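Oxidoreductase, 2OG-Fe oxygenase family protein, putative, expressed (Oryza sativa subsp. japonica, PDB 5XEG) probably acts as an iron(II)-dependent, 2-oxoglutarate-using dioxygenase of the AlkB family, with this chain forming its 2OG-Fe(II) oxygenase domain. Local coordinates at residues Glu165-Asp170 / Gly200-Lys205; Lys52-Met57 / Thr131-Leu136. All coordinates share one frame; numbering follows the deposited sequence.

How the contacts relate
Strand 198-204 ties the two contacts together: in the four-stranded minor sheet it lies between strand 164-169, its partner in contact 1, and strand 134-139, which carries half of contact 2. A probable backbone hydrogen bond from Val201 N to Leu136 O joins them directly. Contact 1 stays within that sheet, whereas contact 2 follows two segments turning between it and the larger, major sheet. Both are partly buried, with an apolar side against 2-oxoglutarate (Val201 in one, Leu136 in the other) and a polar side nearer solvent. That outer side differs: contact 1 carries a salt bridge, contact 2 a pair of serine hydroxyls and aliphatic packing along a lysine.

Contact 1: Glu165-Asp170 / Gly200-Lys205. With AKG (2-oxoglutaric acid), chain B.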
loop_
_atom_site.group_PDB
_atom_site.type_symbol
_atom_site.label_atom_id
_atom_site.label_comp_id
_atom_site.label_asym_id
_atom_site.label_seq_id
_atom_site.Cartn_x
_atom_site.Cartn_y
_atom_site.Cartn_z
ATOM N N GLU A 165 8.749 -1.967 9.195
ATOM C CA GLU A 165 10.074 -1.804 8.590
ATOM C C GLU A 165 9.922 -2.233 7.096
ATOM O O GLU A 165 9.628 -3.371 6.831
ATOM C CB GLU A 165 11.104 -2.615 9.367
ATOM C CG GLU A 165 11.157 -2.190 10.821
ATOM C CD GLU A 165 12.231 -2.844 11.698
ATOM O OE1 GLU A 165 13.194 -3.482 11.198
ATOM O OE2 GLU A 165 12.146 -2.604 12.922
ATOM N N PHE A 166 9.991 -1.302 6.186
ATOM C CA PHE A 166 9.759 -1.565 4.770
ATOM C C PHE A 166 11.084 -1.601 4.054
ATOM O O PHE A 166 11.888 -0.638 4.134
ATOM C CB PHE A 166 8.869 -0.430 4.232
ATOM C CG PHE A 166 8.478 -0.543 2.806
ATOM C CD1 PHE A 166 7.415 -1.364 2.431
ATOM C CD2 PHE A 166 9.125 0.207 1.827
ATOM C CE1 PHE A 166 7.033 -1.440 1.094
ATOM C CE2 PHE A 166 8.749 0.107 0.501
ATOM C CZ PHE A 166 7.683 -0.653 0.144
ATOM N N LEU A 167 11.326 -2.675 3.327
ATOM C CA LEU A 167 12.587 -2.842 2.579
ATOM C C LEU A 167 12.343 -2.449 1.102
ATOM O O LEU A 167 11.289 -2.759 0.541
ATOM C CB LEU A 167 13.024 -4.307 2.571
ATOM C CG LEU A 167 13.944 -4.851 3.632
ATOM C CD1 LEU A 167 13.885 -4.117 4.924
ATOM C CD2 LEU A 167 13.858 -6.375 3.721
ATOM N N TYR A 168 13.342 -1.873 0.452
ATOM C CA TYR A 168 13.208 -1.550 -0.970
ATOM C C TYR A 168 14.545 -1.499 -1.635
ATOM O O TYR A 168 15.537 -1.098 -1.010
ATOM C CB TYR A 168 12.501 -0.188 -1.205
ATOM C CG TYR A 168 13.137 0.999 -0.593
ATOM C CD1 TYR A 168 12.969 1.275 0.722
ATOM C CD2 TYR A 168 13.889 1.905 -1.373
ATOM C CE1 TYR A 168 13.518 2.421 1.320
ATOM C CE2 TYR A 168 14.474 3.034 -0.807
ATOM C CZ TYR A 168 14.314 3.304 0.511
ATOM O OH TYR A 168 14.868 4.429 1.062
ATOM N N GLY A 169 14.578 -1.900 -2.910
ATOM C CA GLY A 169 15.840 -1.928 -3.612
ATOM C C GLY A 169 15.650 -2.399 -5.023
ATOM O O GLY A 169 14.521 -2.551 -5.491
ATOM N N ASP A 170 16.764 -2.653 -5.714
ATOM C CA ASP A 170 16.646 -2.985 -7.107
ATOM C C ASP A 170 16.654 -4.454 -7.393
ATOM O O ASP A 170 16.448 -4.838 -8.545
ATOM C CB ASP A 170 17.782 -2.348 -7.885
ATOM C CG ASP A 170 17.710 -0.843 -7.885
ATOM O OD1 ASP A 170 16.658 -0.291 -8.181
ATOM O OD2 ASP A 170 18.724 -0.214 -7.611
ATOM N N GLY A 200 9.246 -4.975 0.335
ATOM C CA GLY A 200 8.549 -5.895 1.228
ATOM C C GLY A 200 8.570 -5.366 2.671
ATOM O O GLY A 200 9.029 -4.271 2.916
ATOM N N VAL A 201 8.022 -6.157 3.594
ATOM C CA VAL A 201 7.864 -5.747 4.993
ATOM C C VAL A 201 8.663 -6.785 5.836
ATOM O O VAL A 201 8.317 -7.956 5.846
ATOM C CB VAL A 201 6.376 -5.689 5.400
ATOM C CG1 VAL A 201 6.274 -5.420 6.895
ATOM C CG2 VAL A 201 5.664 -4.602 4.651
ATOM N N SER A 202 9.739 -6.330 6.485
ATOM C CA SER A 202 10.599 -7.236 7.217
ATOM C C SER A 202 10.156 -7.458 8.624
ATOM O O SER A 202 10.538 -8.467 9.247
ATOM C CB SER A 202 12.051 -6.730 7.200
ATOM O OG SER A 202 12.091 -5.405 7.627
ATOM N N ARG A 203 9.372 -6.526 9.159
ATOM C CA ARG A 203 8.990 -6.571 10.590
ATOM C C ARG A 203 7.858 -5.579 10.810
ATOM O O ARG A 203 7.798 -4.500 10.168
ATOM C CB ARG A 203 10.179 -6.130 11.450
ATOM C CG ARG A 203 9.917 -6.296 12.955
ATOM C CD ARG A 203 11.010 -5.604 13.730
ATOM N NE ARG A 203 10.920 -5.756 15.199
ATOM C CZ ARG A 203 11.288 -6.864 15.803
ATOM N NH1 ARG A 203 11.693 -7.924 15.073
ATOM N NH2 ARG A 203 11.273 -6.921 17.140
ATOM N N ILE A 204 6.976 -5.918 11.719
ATOM C CA ILE A 204 6.008 -5.016 12.270
ATOM C C ILE A 204 6.516 -4.623 13.669
ATOM O O ILE A 204 6.847 -5.522 14.432
ATOM C CB ILE A 204 4.602 -5.629 12.371
ATOM C CG1 ILE A 204 4.085 -6.154 11.050
ATOM C CG2 ILE A 204 3.640 -4.595 12.987
ATOM C CD1 ILE A 204 3.999 -5.096 9.997
ATOM N N LYS A 205 6.607 -3.323 13.979
ATOM C CA LYS A 205 7.076 -2.897 15.336
ATOM C C LYS A 205 5.904 -2.936 16.291
ATOM O O LYS A 205 4.949 -2.180 16.151
ATOM C CB LYS A 205 7.673 -1.481 15.243
ATOM C CG LYS A 205 8.840 -1.379 14.295
ATOM C CD LYS A 205 9.543 -0.063 14.521
ATOM C CE LYS A 205 10.528 0.285 13.464
ATOM N NZ LYS A 205 11.855 -0.271 13.782
HETATM C C1 AKG B . 1.882 -5.657 -1.497
HETATM O O1 AKG B . 2.017 -5.761 -2.736
HETATM O O2 AKG B . 0.984 -6.265 -0.875
HETATM C C2 AKG B . 2.801 -4.800 -0.754
HETATM O O5 AKG B . 3.949 -4.653 -1.140
HETATM C C3 AKG B . 2.324 -4.096 0.494
HETATM C C4 AKG B . 3.522 -3.736 1.364
HETATM C C5 AKG B . 3.042 -3.094 2.643
HETATM O O3 AKG B . 3.399 -1.922 2.893
HETATM O O4 AKG B . 2.305 -3.758 3.404
#
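Glu165 and Lys205 form a salt bridge, short at 2.5 Å between Glu165 OE2 and Lys205 NZ. The lysine crosses the glutamate at about a right angle, its last torsion bent (chi4 -89°) to bring NZ back onto the carboxylate from above its plane. Arg203 instead runs alongside Glu165, pointing the same way; its CD lies 3.3 Å from Glu165 OE2, but the guanidinium makes no salt bridge with it. Backbone pairing of the two antiparallel strands positions these groups: Glu165 N bonds to Arg203 O, and Ser202 N to Glu165 O at 3.0 Å. Ser202 OG adds a weak bond to that carbonyl. Leu167 and Gly200 exchange two backbone bonds, Leu167 N to Gly200 O being 2.8 Å. Leu167 CD1 and CD2 pack on Ser202 CB, on the same side of the sheet as Glu165. On the other side Phe166 faces Val201 as a non-hydrogen-bonded pair, and Val201 CG2 meets the ring edge, 4.3 Å from Phe166 CD1. Val201 CG2 also touches 2-oxoglutarate, 3.6 Å from its C5. Outward from here, Phe166 packs on Leu182 and Met13 and lies near His199, a ligand of the manganese ion; Val201 rests on Tyr130, which binds 2-oxoglutarate. With an alanine at Glu165, Lys205 NZ would probably lose its salt-bridge mate, the long, weak ion pair with Asp181 being a poor substitute. The chemistry thus divides across the minor sheet of the double-stranded beta-helix: charge on the outer side, and apolar contact with the cosubstrate on the inner side, which probably helps shape its pocket.

Contact 2: Lys52-Met57 / Thr131-Leu136; sequences KLSLQM and TSSGKL. With AKG (2-oxoglutaric acid), chain B.
Leu136 CD1 meets Leu55 CD2 at 4.1 Å on the buried side of the contact. The same Leu136 CD1 touches Lys52 CB, while the other branch, Leu136 CD2, lies 3.6 Å from C2 of 2-oxoglutarate. CG anti to the backbone N (chi1 -178°) carries the fork of Leu136 in between Leu55 and the cosubstrate, so that CD1 turns to one and CD2 to the other. Tyr130 and Arg48, both of which bind 2-oxoglutarate, also press on this leucine, and Leu55 packs on Tyr130 and Asn128, so both leucines are buried. Lys52 begins at this surface but leads away from it, and its NZ is hydrogen-bonded to Gly46 O.

Both segments turn a corner here, at Leu53-Ser54 and at Ser132-Ser133, passing between the two sheets of the double-stranded beta-helix: beyond the first corner strand 55-59 lies at an edge of the major sheet beside strand 124-131, whereas Leu53 pairs with Lys135 of the four-stranded minor sheet through two backbone bonds, both 3.1 Å (Leu53 N to Lys135 O and Lys135 N to Leu53 O). A type I turn from Thr131 to Gly134, closed by Gly134 N to Thr131 O, makes the second corner. Ser54 bridges into it, Ser54 O accepting Thr131 N at 3.1 Å. Its hydroxyl adds a second link, Ser54 OG being hydrogen-bonded to Ser133 OG at 2.7 Å.

The opposite side of the pairing is exposed to solvent rather than covered by the cosubstrate and its pocket. There Leu53 and Lys135 lie side by side, Leu53 CD1 resting along CG, CD and CE of the extended lysine, 3.9 Å from Lys135 CD, while the ammonium end continues away from the Lys52-Met57 segment.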
loop_
_atom_site.group_PDB
_atom_site.type_symbol
_atom_site.label_atom_id
_atom_site.label_comp_id
_atom_site.label_asym_id
_atom_site.label_seq_id
_atom_site.Cartn_x
_atom_site.Cartn_y
_atom_site.Cartn_z
ATOM N N LYS A 52 5.351 -14.895 3.033
ATOM C CA LYS A 52 4.587 -14.083 3.973
ATOM C C LYS A 52 4.389 -14.824 5.273
ATOM O O LYS A 52 4.489 -16.058 5.331
ATOM C CB LYS A 52 3.230 -13.713 3.361
ATOM C CG LYS A 52 2.179 -14.843 3.249
ATOM C CD LYS A 52 2.621 -16.136 2.550
ATOM C CE LYS A 52 1.506 -17.121 2.148
ATOM N NZ LYS A 52 2.122 -18.393 1.738
ATOM N N LEU A 53 4.084 -14.071 6.329
ATOM C CA LEU A 53 3.769 -14.602 7.644
ATOM C C LEU A 53 2.690 -13.704 8.246
ATOM O O LEU A 53 2.814 -12.500 8.168
ATOM C CB LEU A 53 4.964 -14.488 8.607
ATOM C CG LEU A 53 6.185 -15.410 8.507
ATOM C CD1 LEU A 53 7.264 -14.899 9.503
ATOM C CD2 LEU A 53 5.885 -16.903 8.788
ATOM N N SER A 54 1.649 -14.314 8.835
ATOM C CA SER A 54 0.673 -13.561 9.619
ATOM C C SER A 54 0.063 -12.435 8.857
ATOM O O SER A 54 -0.108 -11.349 9.389
ATOM C CB SER A 54 1.291 -13.059 10.891
ATOM O OG SER A 54 1.744 -14.204 11.650
ATOM N N LEU A 55 -0.345 -12.776 7.640
ATOM C CA LEU A 55 -0.909 -11.844 6.687
ATOM C C LEU A 55 -2.255 -12.354 6.195
ATOM O O LEU A 55 -2.376 -13.487 5.726
ATOM C CB LEU A 55 0.031 -11.729 5.460
ATOM C CG LEU A 55 -0.446 -10.837 4.291
ATOM C CD1 LEU A 55 -0.607 -9.415 4.768
ATOM C CD2 LEU A 55 0.618 -10.845 3.211
ATOM N N GLN A 56 -3.248 -11.484 6.228
ATOM C CA GLN A 56 -4.488 -11.675 5.503
ATOM C C GLN A 56 -4.722 -10.515 4.530
ATOM O O GLN A 56 -4.170 -9.422 4.690
ATOM C CB GLN A 56 -5.631 -11.676 6.541
ATOM C CG GLN A 56 -5.518 -12.775 7.646
ATOM C CD GLN A 56 -6.574 -12.486 8.737
ATOM O OE1 GLN A 56 -7.719 -12.665 8.462
ATOM N NE2 GLN A 56 -6.173 -11.973 9.924
ATOM N N MET A 57 -5.536 -10.745 3.511
ATOM C CA MET A 57 -5.729 -9.748 2.469
ATOM C C MET A 57 -7.148 -9.733 1.972
ATOM O O MET A 57 -7.869 -10.723 2.109
ATOM C CB MET A 57 -4.766 -9.954 1.293
ATOM C CG MET A 57 -4.920 -11.312 0.617
ATOM S SD MET A 57 -3.784 -11.525 -0.801
ATOM C CE MET A 57 -4.655 -10.586 -2.033
ATOM N N THR A 131 -0.741 -9.167 11.523
ATOM C CA THR A 131 -0.641 -9.180 12.991
ATOM C C THR A 131 0.777 -8.870 13.426
ATOM O O THR A 131 1.628 -8.528 12.606
ATOM C CB THR A 131 -1.202 -10.460 13.598
ATOM O OG1 THR A 131 -0.477 -11.573 13.085
ATOM C CG2 THR A 131 -2.623 -10.585 13.243
ATOM N N SER A 132 1.075 -8.940 14.738
ATOM C CA SER A 132 2.414 -8.439 15.167
ATOM C C SER A 132 3.617 -9.196 14.586
ATOM O O SER A 132 4.699 -8.595 14.471
ATOM C CB SER A 132 2.480 -8.534 16.702
ATOM O OG SER A 132 1.402 -7.813 17.282
ATOM N N SER A 133 3.446 -10.468 14.291
ATOM C CA SER A 133 4.520 -11.326 13.691
ATOM C C SER A 133 4.525 -11.261 12.181
ATOM O O SER A 133 5.148 -12.068 11.548
ATOM C CB SER A 133 4.356 -12.794 14.100
ATOM O OG SER A 133 3.058 -13.320 13.831
ATOM N N GLY A 134 3.795 -10.309 11.618
ATOM C CA GLY A 134 3.723 -10.205 10.170
ATOM C C GLY A 134 4.965 -9.856 9.404
ATOM O O GLY A 134 5.845 -9.128 9.900
ATOM N N LYS A 135 5.058 -10.382 8.170
ATOM C CA LYS A 135 6.133 -10.042 7.218
ATOM C C LYS A 135 5.647 -10.361 5.805
ATOM O O LYS A 135 4.733 -11.143 5.632
ATOM C CB LYS A 135 7.378 -10.888 7.363
ATOM C CG LYS A 135 7.919 -11.048 8.721
ATOM C CD LYS A 135 9.277 -11.708 8.710
ATOM C CE LYS A 135 9.748 -11.838 10.139
ATOM N NZ LYS A 135 11.228 -11.866 10.086
ATOM N N LEU A 136 6.287 -9.734 4.837
ATOM C CA LEU A 136 6.006 -9.934 3.387
ATOM C C LEU A 136 7.348 -9.818 2.687
ATOM O O LEU A 136 8.005 -8.784 2.825
ATOM C CB LEU A 136 5.042 -8.893 2.851
ATOM C CG LEU A 136 4.644 -9.041 1.378
ATOM C CD1 LEU A 136 4.062 -10.390 1.024
ATOM C CD2 LEU A 136 3.753 -7.893 0.928
HETATM C C1 AKG B . 1.882 -5.657 -1.497
HETATM O O1 AKG B . 2.017 -5.761 -2.736
HETATM O O2 AKG B . 0.984 -6.265 -0.875
HETATM C C2 AKG B . 2.801 -4.800 -0.754
HETATM O O5 AKG B . 3.949 -4.653 -1.140
HETATM C C3 AKG B . 2.324 -4.096 0.494
HETATM C C4 AKG B . 3.522 -3.736 1.364
HETATM C C5 AKG B . 3.042 -3.094 2.643
HETATM O O3 AKG B . 3.399 -1.922 2.893
HETATM O O4 AKG B . 2.305 -3.758 3.404
#